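Local coordinates for adenosine monophosphate-protein transferase vopS (Vibrio parahaemolyticus, PDB 3LET) that transfers AMP from ATP to a threonine of the host Rho GTPases RhoA, Rac and Cdc42, blocking effector binding and actin assembly in infected cells, at residues A[150-160]-A[299-310]; A[169-177]-A[189-197]. All coordinates share one frame; numbering follows the deposited sequence.

Interaction 1: A[150-160]-A[299-310]; sequences VYAEGLPEDAF and FNPLAMNAENSL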
loop_
_atom_site.group_PDB
_atom_site.type_symbol
_atom_site.label_atom_id
_atom_site.label_comp_id
_atom_site.label_asym_id
_atom_site.label_seq_id
_atom_site.Cartn_x
_atom_site.Cartn_y
_atom_site.Cartn_z
ATOM N N VAL A 150 -26.719 -9.779 0.251
ATOM C CA VAL A 150 -25.513 -10.433 0.775
ATOM C C VAL A 150 -24.788 -9.540 1.752
ATOM O O VAL A 150 -24.325 -10.007 2.787
ATOM C CB VAL A 150 -24.477 -10.759 -0.326
ATOM C CG1 VAL A 150 -24.971 -11.875 -1.213
ATOM C CG2 VAL A 150 -24.137 -9.514 -1.149
ATOM N N TYR A 151 -24.667 -8.261 1.404
ATOM C CA TYR A 151 -23.987 -7.282 2.252
ATOM C C TYR A 151 -24.474 -7.383 3.673
ATOM O O TYR A 151 -23.819 -6.919 4.604
ATOM C CB TYR A 151 -24.266 -5.877 1.761
ATOM C CG TYR A 151 -23.503 -5.532 0.521
ATOM C CD1 TYR A 151 -22.114 -5.740 0.433
ATOM C CD2 TYR A 151 -24.164 -4.977 -0.569
ATOM C CE1 TYR A 151 -21.422 -5.409 -0.728
ATOM C CE2 TYR A 151 -23.485 -4.641 -1.723
ATOM C CZ TYR A 151 -22.120 -4.843 -1.806
ATOM O OH TYR A 151 -21.489 -4.498 -2.972
ATOM N N ALA A 152 -25.642 -7.989 3.830
ATOM C CA ALA A 152 -26.246 -8.154 5.144
ATOM C C ALA A 152 -26.082 -9.552 5.654
ATOM O O ALA A 152 -26.074 -9.767 6.863
ATOM C CB ALA A 152 -27.720 -7.820 5.057
ATOM N N GLU A 153 -25.991 -10.519 4.744
ATOM C CA GLU A 153 -25.979 -11.923 5.154
ATOM C C GLU A 153 -25.032 -12.128 6.341
ATOM O O GLU A 153 -23.917 -11.539 6.377
ATOM C CB GLU A 153 -25.642 -12.849 3.976
ATOM C CG GLU A 153 -26.859 -13.175 3.100
ATOM C CD GLU A 153 -26.516 -13.967 1.846
ATOM O OE1 GLU A 153 -25.416 -14.555 1.792
ATOM O OE2 GLU A 153 -27.354 -14.007 0.918
ATOM N N GLY A 154 -25.512 -12.928 7.313
ATOM C CA GLY A 154 -24.799 -13.201 8.559
ATOM C C GLY A 154 -24.385 -14.660 8.699
ATOM O O GLY A 154 -24.653 -15.487 7.839
ATOM N N LEU A 155 -23.704 -14.969 9.791
ATOM C CA LEU A 155 -23.198 -16.309 10.037
ATOM C C LEU A 155 -23.965 -16.937 11.185
ATOM O O LEU A 155 -24.170 -16.285 12.203
ATOM C CB LEU A 155 -21.752 -16.234 10.490
ATOM C CG LEU A 155 -20.562 -16.514 9.605
ATOM C CD1 LEU A 155 -19.392 -16.795 10.523
ATOM C CD2 LEU A 155 -20.796 -17.665 8.649
ATOM N N PRO A 156 -24.340 -18.216 11.053
ATOM C CA PRO A 156 -24.943 -18.919 12.191
ATOM C C PRO A 156 -23.977 -18.915 13.375
ATOM O O PRO A 156 -22.781 -19.138 13.130
ATOM C CB PRO A 156 -25.128 -20.350 11.669
ATOM C CG PRO A 156 -25.023 -20.250 10.174
ATOM C CD PRO A 156 -24.099 -19.112 9.910
ATOM N N GLU A 157 -24.466 -18.666 14.592
ATOM C CA GLU A 157 -23.621 -18.643 15.787
ATOM C C GLU A 157 -22.752 -19.877 15.860
ATOM O O GLU A 157 -21.603 -19.786 16.251
ATOM C CB GLU A 157 -24.442 -18.637 17.086
ATOM C CG GLU A 157 -24.894 -17.300 17.651
ATOM C CD GLU A 157 -23.896 -16.166 17.511
ATOM O OE1 GLU A 157 -22.996 -15.995 18.361
ATOM O OE2 GLU A 157 -24.042 -15.415 16.548
ATOM N N ASP A 158 -23.305 -21.037 15.505
ATOM C CA ASP A 158 -22.632 -22.311 15.778
ATOM C C ASP A 158 -21.409 -22.533 14.906
ATOM O O ASP A 158 -20.562 -23.379 15.211
ATOM C CB ASP A 158 -23.603 -23.478 15.593
ATOM C CG ASP A 158 -24.435 -23.746 16.827
ATOM O OD1 ASP A 158 -24.210 -23.069 17.854
ATOM O OD2 ASP A 158 -25.310 -24.636 16.772
ATOM N N ALA A 159 -21.336 -21.795 13.805
ATOM C CA ALA A 159 -20.182 -21.863 12.917
ATOM C C ALA A 159 -18.898 -21.364 13.608
ATOM O O ALA A 159 -17.802 -21.847 13.318
ATOM C CB ALA A 159 -20.454 -21.057 11.662
ATOM N N PHE A 160 -19.030 -20.401 14.520
ATOM C CA PHE A 160 -17.852 -19.791 15.158
ATOM C C PHE A 160 -17.947 -19.694 16.682
ATOM O O PHE A 160 -16.947 -19.497 17.361
ATOM C CB PHE A 160 -17.616 -18.387 14.575
ATOM C CG PHE A 160 -18.685 -17.394 14.947
ATOM C CD1 PHE A 160 -18.527 -16.557 16.063
ATOM C CD2 PHE A 160 -19.842 -17.298 14.206
ATOM C CE1 PHE A 160 -19.520 -15.628 16.410
ATOM C CE2 PHE A 160 -20.852 -16.379 14.548
ATOM C CZ PHE A 160 -20.688 -15.548 15.653
ATOM N N PHE A 299 -22.492 -6.461 17.387
ATOM C CA PHE A 299 -21.601 -7.305 16.607
ATOM C C PHE A 299 -22.405 -8.254 15.738
ATOM O O PHE A 299 -23.095 -9.129 16.232
ATOM C CB PHE A 299 -20.595 -8.103 17.437
ATOM C CG PHE A 299 -19.769 -9.014 16.581
ATOM C CD1 PHE A 299 -18.915 -8.477 15.619
ATOM C CD2 PHE A 299 -19.934 -10.383 16.628
ATOM C CE1 PHE A 299 -18.216 -9.280 14.784
ATOM C CE2 PHE A 299 -19.231 -11.201 15.780
ATOM C CZ PHE A 299 -18.353 -10.649 14.857
ATOM N N ASN A 300 -22.296 -8.050 14.430
ATOM C CA ASN A 300 -22.954 -8.886 13.440
ATOM C C ASN A 300 -21.883 -9.588 12.606
ATOM O O ASN A 300 -21.159 -8.929 11.874
ATOM C CB ASN A 300 -23.786 -7.997 12.519
ATOM C CG ASN A 300 -24.750 -7.093 13.292
ATOM O OD1 ASN A 300 -25.749 -7.561 13.827
ATOM N ND2 ASN A 300 -24.446 -5.794 13.347
ATOM N N PRO A 301 -21.761 -10.916 12.728
ATOM C CA PRO A 301 -20.688 -11.588 11.985
ATOM C C PRO A 301 -21.018 -11.581 10.480
ATOM O O PRO A 301 -22.194 -11.598 10.114
ATOM C CB PRO A 301 -20.719 -13.010 12.561
ATOM C CG PRO A 301 -22.149 -13.174 13.020
ATOM C CD PRO A 301 -22.451 -11.849 13.637
ATOM N N LEU A 302 -20.009 -11.530 9.621
ATOM C CA LEU A 302 -20.237 -11.476 8.176
ATOM C C LEU A 302 -20.352 -12.855 7.566
ATOM O O LEU A 302 -19.521 -13.718 7.820
ATOM C CB LEU A 302 -19.056 -10.777 7.480
ATOM C CG LEU A 302 -18.893 -9.280 7.753
ATOM C CD1 LEU A 302 -17.555 -8.743 7.183
ATOM C CD2 LEU A 302 -20.067 -8.519 7.169
ATOM N N ALA A 303 -21.356 -13.060 6.715
ATOM C CA ALA A 303 -21.404 -14.278 5.898
ATOM C C ALA A 303 -20.221 -14.265 4.922
ATOM O O ALA A 303 -19.704 -13.208 4.612
ATOM C CB ALA A 303 -22.713 -14.353 5.127
ATOM N N MET A 304 -19.785 -15.429 4.448
ATOM C CA MET A 304 -18.695 -15.469 3.473
ATOM C C MET A 304 -19.077 -14.729 2.210
ATOM O O MET A 304 -18.265 -14.027 1.619
ATOM C CB MET A 304 -18.327 -16.904 3.118
ATOM C CG MET A 304 -17.546 -17.615 4.202
ATOM S SD MET A 304 -16.898 -19.187 3.596
ATOM C CE MET A 304 -16.299 -18.723 1.960
ATOM N N ASN A 305 -20.322 -14.905 1.791
ATOM C CA ASN A 305 -20.865 -14.160 0.669
ATOM C C ASN A 305 -20.718 -12.650 0.838
ATOM O O ASN A 305 -20.435 -11.930 -0.129
ATOM C CB ASN A 305 -22.348 -14.496 0.522
ATOM C CG ASN A 305 -22.573 -15.737 -0.288
ATOM O OD1 ASN A 305 -21.640 -16.277 -0.895
ATOM N ND2 ASN A 305 -23.813 -16.208 -0.312
ATOM N N ALA A 306 -20.923 -12.169 2.064
ATOM C CA ALA A 306 -20.847 -10.742 2.332
ATOM C C ALA A 306 -19.382 -10.292 2.315
ATOM O O ALA A 306 -19.049 -9.249 1.728
ATOM C CB ALA A 306 -21.483 -10.434 3.665
ATOM N N GLU A 307 -18.492 -11.064 2.947
ATOM C CA GLU A 307 -17.052 -10.726 2.873
ATOM C C GLU A 307 -16.615 -10.599 1.414
ATOM O O GLU A 307 -15.919 -9.644 1.037
ATOM C CB GLU A 307 -16.202 -11.793 3.551
ATOM C CG GLU A 307 -16.407 -11.888 5.066
ATOM C CD GLU A 307 -15.357 -12.795 5.703
ATOM O OE1 GLU A 307 -14.526 -13.334 4.952
ATOM O OE2 GLU A 307 -15.348 -12.972 6.944
ATOM N N ASN A 308 -17.000 -11.572 0.589
ATOM C CA ASN A 308 -16.580 -11.578 -0.800
ATOM C C ASN A 308 -17.124 -10.377 -1.557
ATOM O O ASN A 308 -16.406 -9.768 -2.344
ATOM C CB ASN A 308 -16.976 -12.885 -1.483
ATOM C CG ASN A 308 -16.188 -14.062 -0.950
ATOM O OD1 ASN A 308 -15.051 -13.901 -0.506
ATOM N ND2 ASN A 308 -16.792 -15.243 -0.968
ATOM N N SER A 309 -18.373 -10.016 -1.297
ATOM C CA SER A 309 -18.956 -8.798 -1.865
ATOM C C SER A 309 -18.253 -7.524 -1.446
ATOM O O SER A 309 -18.217 -6.561 -2.211
ATOM C CB SER A 309 -20.416 -8.659 -1.450
ATOM O OG SER A 309 -21.220 -9.461 -2.265
ATOM N N LEU A 310 -17.729 -7.491 -0.226
ATOM C CA LEU A 310 -17.064 -6.277 0.255
ATOM C C LEU A 310 -15.686 -6.119 -0.356
ATOM O O LEU A 310 -15.360 -5.051 -0.887
ATOM C CB LEU A 310 -16.945 -6.276 1.801
ATOM C CG LEU A 310 -18.298 -6.107 2.491
ATOM C CD1 LEU A 310 -18.153 -6.476 3.967
ATOM C CD2 LEU A 310 -18.868 -4.686 2.349
HETATM O O HOH W 1 -19.918 -6.158 -4.263
#

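Interaction 2: A[169-177]-A[189-197]; sequences VERAAAWII and NITSLLKEY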
loop_
_atom_site.group_PDB
_atom_site.type_symbol
_atom_site.label_atom_id
_atom_site.label_comp_id
_atom_site.label_asym_id
_atom_site.label_seq_id
_atom_site.Cartn_x
_atom_site.Cartn_y
_atom_site.Cartn_z
ATOM N N VAL A 169 -18.180 -8.634 22.717
ATOM C CA VAL A 169 -16.723 -8.669 22.577
ATOM C C VAL A 169 -16.247 -10.109 22.470
ATOM O O VAL A 169 -15.378 -10.425 21.653
ATOM C CB VAL A 169 -16.011 -7.979 23.774
ATOM C CG1 VAL A 169 -14.512 -8.146 23.671
ATOM C CG2 VAL A 169 -16.371 -6.508 23.811
ATOM N N GLU A 170 -16.826 -11.011 23.257
ATOM C CA GLU A 170 -16.413 -12.410 23.142
ATOM C C GLU A 170 -16.897 -13.069 21.850
ATOM O O GLU A 170 -16.168 -13.895 21.247
ATOM C CB GLU A 170 -16.848 -13.205 24.397
ATOM C CG GLU A 170 -16.072 -12.781 25.637
ATOM C CD GLU A 170 -16.579 -13.488 26.889
ATOM O OE1 GLU A 170 -16.262 -14.675 27.074
ATOM O OE2 GLU A 170 -17.308 -12.856 27.673
ATOM N N ARG A 171 -18.087 -12.682 21.383
ATOM C CA ARG A 171 -18.594 -13.185 20.112
ATOM C C ARG A 171 -17.693 -12.728 18.955
ATOM O O ARG A 171 -17.375 -13.502 18.051
ATOM C CB ARG A 171 -20.030 -12.682 19.849
ATOM C CG ARG A 171 -21.060 -13.302 20.829
ATOM C CD ARG A 171 -22.478 -12.796 20.568
ATOM N NE ARG A 171 -22.885 -13.085 19.198
ATOM C CZ ARG A 171 -23.143 -12.166 18.272
ATOM N NH1 ARG A 171 -23.085 -10.863 18.553
ATOM N NH2 ARG A 171 -23.513 -12.568 17.060
ATOM N N ALA A 172 -17.292 -11.464 18.985
ATOM C CA ALA A 172 -16.438 -10.930 17.913
ATOM C C ALA A 172 -15.089 -11.634 17.951
ATOM O O ALA A 172 -14.574 -12.026 16.913
ATOM C CB ALA A 172 -16.268 -9.442 18.076
ATOM N N ALA A 173 -14.517 -11.804 19.141
ATOM C CA ALA A 173 -13.253 -12.548 19.270
ATOM C C ALA A 173 -13.364 -13.951 18.687
ATOM O O ALA A 173 -12.520 -14.367 17.907
ATOM C CB ALA A 173 -12.783 -12.613 20.725
ATOM N N ALA A 174 -14.425 -14.678 19.026
ATOM C CA ALA A 174 -14.636 -16.017 18.478
ATOM C C ALA A 174 -14.704 -16.048 16.964
ATOM O O ALA A 174 -14.217 -16.993 16.327
ATOM C CB ALA A 174 -15.946 -16.630 19.051
ATOM N N TRP A 175 -15.335 -15.026 16.396
ATOM C CA TRP A 175 -15.514 -14.929 14.953
ATOM C C TRP A 175 -14.155 -14.735 14.308
ATOM O O TRP A 175 -13.818 -15.429 13.355
ATOM C CB TRP A 175 -16.426 -13.762 14.611
ATOM C CG TRP A 175 -16.531 -13.505 13.126
ATOM C CD1 TRP A 175 -17.116 -14.313 12.163
ATOM C CD2 TRP A 175 -16.085 -12.338 12.456
ATOM N NE1 TRP A 175 -17.029 -13.699 10.926
ATOM C CE2 TRP A 175 -16.410 -12.489 11.085
ATOM C CE3 TRP A 175 -15.450 -11.162 12.882
ATOM C CZ2 TRP A 175 -16.086 -11.517 10.146
ATOM C CZ3 TRP A 175 -15.144 -10.200 11.940
ATOM C CH2 TRP A 175 -15.454 -10.391 10.596
ATOM N N ILE A 176 -13.379 -13.801 14.836
ATOM C CA ILE A 176 -12.046 -13.545 14.267
ATOM C C ILE A 176 -11.170 -14.804 14.399
ATOM O O ILE A 176 -10.512 -15.227 13.452
ATOM C CB ILE A 176 -11.363 -12.344 14.969
ATOM C CG1 ILE A 176 -12.210 -11.071 14.823
ATOM C CG2 ILE A 176 -9.964 -12.096 14.352
ATOM C CD1 ILE A 176 -11.771 -9.933 15.756
ATOM N N ILE A 177 -11.167 -15.392 15.592
ATOM C CA ILE A 177 -10.324 -16.537 15.896
ATOM C C ILE A 177 -10.658 -17.675 14.955
ATOM O O ILE A 177 -9.760 -18.326 14.424
ATOM C CB ILE A 177 -10.503 -16.986 17.372
ATOM C CG1 ILE A 177 -9.791 -15.994 18.297
ATOM C CG2 ILE A 177 -9.945 -18.420 17.602
ATOM C CD1 ILE A 177 -10.215 -16.085 19.812
ATOM N N ASN A 189 -4.021 -13.660 21.951
ATOM C CA ASN A 189 -3.543 -12.332 21.542
ATOM C C ASN A 189 -4.648 -11.590 20.778
ATOM O O ASN A 189 -4.893 -10.405 20.993
ATOM C CB ASN A 189 -2.305 -12.469 20.645
ATOM C CG ASN A 189 -1.704 -11.121 20.250
ATOM O OD1 ASN A 189 -1.478 -10.258 21.093
ATOM N ND2 ASN A 189 -1.410 -10.959 18.962
ATOM N N ILE A 190 -5.309 -12.299 19.870
ATOM C CA ILE A 190 -6.438 -11.713 19.129
ATOM C C ILE A 190 -7.490 -11.184 20.117
ATOM O O ILE A 190 -7.978 -10.062 19.982
ATOM C CB ILE A 190 -7.072 -12.753 18.201
ATOM C CG1 ILE A 190 -6.120 -13.044 17.033
ATOM C CG2 ILE A 190 -8.442 -12.262 17.707
ATOM C CD1 ILE A 190 -6.451 -14.325 16.228
ATOM N N THR A 191 -7.853 -12.004 21.099
ATOM C CA THR A 191 -8.828 -11.580 22.108
ATOM C C THR A 191 -8.358 -10.363 22.927
ATOM O O THR A 191 -9.113 -9.403 23.116
ATOM C CB THR A 191 -9.128 -12.714 23.073
ATOM O OG1 THR A 191 -9.639 -13.823 22.328
ATOM C CG2 THR A 191 -10.172 -12.255 24.111
ATOM N N SER A 192 -7.109 -10.382 23.396
ATOM C CA SER A 192 -6.592 -9.238 24.166
ATOM C C SER A 192 -6.576 -7.956 23.340
ATOM O O SER A 192 -6.943 -6.894 23.847
ATOM C CB SER A 192 -5.165 -9.481 24.675
ATOM O OG SER A 192 -5.065 -10.729 25.340
ATOM N N LEU A 193 -6.135 -8.050 22.087
ATOM C CA LEU A 193 -6.040 -6.860 21.237
ATOM C C LEU A 193 -7.423 -6.306 20.955
ATOM O O LEU A 193 -7.630 -5.101 20.898
ATOM C CB LEU A 193 -5.294 -7.146 19.919
ATOM C CG LEU A 193 -3.765 -7.275 20.042
ATOM C CD1 LEU A 193 -3.143 -7.797 18.740
ATOM C CD2 LEU A 193 -3.134 -5.935 20.427
ATOM N N LEU A 194 -8.391 -7.187 20.793
ATOM C CA LEU A 194 -9.726 -6.727 20.472
ATOM C C LEU A 194 -10.299 -5.947 21.673
ATOM O O LEU A 194 -10.898 -4.865 21.515
ATOM C CB LEU A 194 -10.621 -7.913 20.149
ATOM C CG LEU A 194 -12.068 -7.559 19.826
ATOM C CD1 LEU A 194 -12.200 -6.597 18.646
ATOM C CD2 LEU A 194 -12.811 -8.871 19.535
ATOM N N LYS A 195 -10.128 -6.487 22.868
ATOM C CA LYS A 195 -10.612 -5.791 24.062
ATOM C C LYS A 195 -9.914 -4.459 24.216
ATOM O O LYS A 195 -10.524 -3.440 24.568
ATOM C CB LYS A 195 -10.354 -6.635 25.317
ATOM C CG LYS A 195 -11.192 -7.917 25.361
ATOM C CD LYS A 195 -10.986 -8.611 26.713
ATOM C CE LYS A 195 -11.257 -10.089 26.648
ATOM N NZ LYS A 195 -12.697 -10.380 26.496
ATOM N N GLU A 196 -8.608 -4.489 23.995
ATOM C CA GLU A 196 -7.799 -3.277 24.101
ATOM C C GLU A 196 -8.259 -2.162 23.137
ATOM O O GLU A 196 -8.471 -1.023 23.552
ATOM C CB GLU A 196 -6.325 -3.629 23.865
ATOM C CG GLU A 196 -5.390 -2.433 24.037
ATOM C CD GLU A 196 -3.921 -2.806 23.867
ATOM O OE1 GLU A 196 -3.572 -3.999 23.980
ATOM O OE2 GLU A 196 -3.106 -1.901 23.631
ATOM N N TYR A 197 -8.410 -2.473 21.849
ATOM C CA TYR A 197 -8.868 -1.452 20.900
ATOM C C TYR A 197 -10.365 -1.131 21.014
ATOM O O TYR A 197 -10.830 -0.087 20.568
ATOM C CB TYR A 197 -8.505 -1.842 19.458
ATOM C CG TYR A 197 -7.051 -1.513 19.186
ATOM C CD1 TYR A 197 -6.033 -2.253 19.782
ATOM C CD2 TYR A 197 -6.700 -0.433 18.387
ATOM C CE1 TYR A 197 -4.694 -1.939 19.564
ATOM C CE2 TYR A 197 -5.352 -0.111 18.150
ATOM C CZ TYR A 197 -4.358 -0.876 18.738
ATOM O OH TYR A 197 -3.022 -0.573 18.521
#

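Interaction 1: A[150-160]-A[299-310]
The backbone N of Ala303, at the N-cap position of helix 304-311, donates to Glu153 O (3.0 Å, N-H...O 161°). This joins the loop 150-156 to the C-terminal part of the Fido region, the adenylyltransferase domain. Next to it Gly154 CA makes a CA-H...O contact with Pro301 O (3.4 Å), and Glu153 CB packs on Ala303 CB. The Glu153 carboxylate reaches the first helical turn with CG anti to its own carbonyl carbon (chi1 -83°) and the chain extended beyond: OE1 takes Asn305 ND2 on its syn lone pair (3.1 Å), nearly in the amide plane, although the two flat groups are turned 45° apart. The glutamate is poorly ordered, so this bond is probably not rigidly held. Toward Phe299, Pro301 packs against Leu155 CB and, close beside it, the Phe160 ring, whose CE2 lies 3.8 Å from Pro301 CG; Trp175 of helix 168-179 meets Phe160 edge-to-face. Leu302, turned from the loop, packs on Phe268 and Tyr289. Farther along helix 304-311, Tyr151 lays its CE1 3.5 Å from Ser309 CB and CD1 against Leu310 CD2. One water closes this end, 2.6 Å from Tyr151 OH and donating to Ser309 O at 2.7 Å.

Interaction 2: A[169-177]-A[189-197]
Leu194 drops its CD2 methyl among Val169, Ala172, Ala173 and Ile176, a knob-into-hole contact between helices 168-179 and 184-199 of this all-helical Fic protein. Its CG stands anti to the backbone N (chi1 179°), which carries CD2 to within 3.4 Å of Ala173 N and 3.8 Å of Ala172 CB. The hole has a small-residue floor of two alanines, and the CA atoms of Ala173 and Thr191 come within 5.3 Å. Ile176 completes the hole, its CD1 against the same leucine methyl.

Around this centre the contact is mostly apolar, and no hydrogen bond crosses it. Toward the C-terminal end of 169-177, Ile190 CG2 meets Ile176 CG2 at 3.7 Å and also touches Ile177 CG1, the branched chains slanting across one another. Thr191 OG1 is approached by Ile177 CD1 and Ala173 CB, while its hydroxyl is hydrogen-bonded within its own helix to Ala187 O. At the other end Lys195 lies over Val169, with its CG 3.7 Å from Val169 CG1.

The helix segments run roughly antiparallel, at 137° with axes 9.4 Å apart. Helix 281-295 backs the seam, taking Leu194 on Leu294 and Ile176 on Ala290; Ile176 also lies about 4 Å, side chain to side chain, from Arg286, a probable ATP-binding residue. Helix 207-217 covers Ile190 through Leu217. At the outer edge the Lys195 chain bends at chi4 (-71°), with NZ near Val169 CG1; NZ is 5.4 Å from Glu170 OE2, too far for a salt bridge, so any attraction is probably long-range.

How the interactions relate
The centres of the two interactions lie about 17 Å apart, on the same side of the chain's centre. Interaction 2 is nested in the loop that interaction 1 closes: segment 150-160 comes first, the pair 169-177 and 189-197 follows, and segment 299-310 returns near the C-terminus. Helix 168-179 serves both. Its Arg171 faces interaction 1, pairing NH2 with Glu157 OE2 in a salt bridge and giving NH1 to Phe299 O in a probable hydrogen bond, while Val169, Ala173 and Ile176 face helix 184-199. Both pack on helix 281-295, and Glu307 makes a salt bridge to Arg286 there, so the two contacts border the surroundings of the probable ATP site.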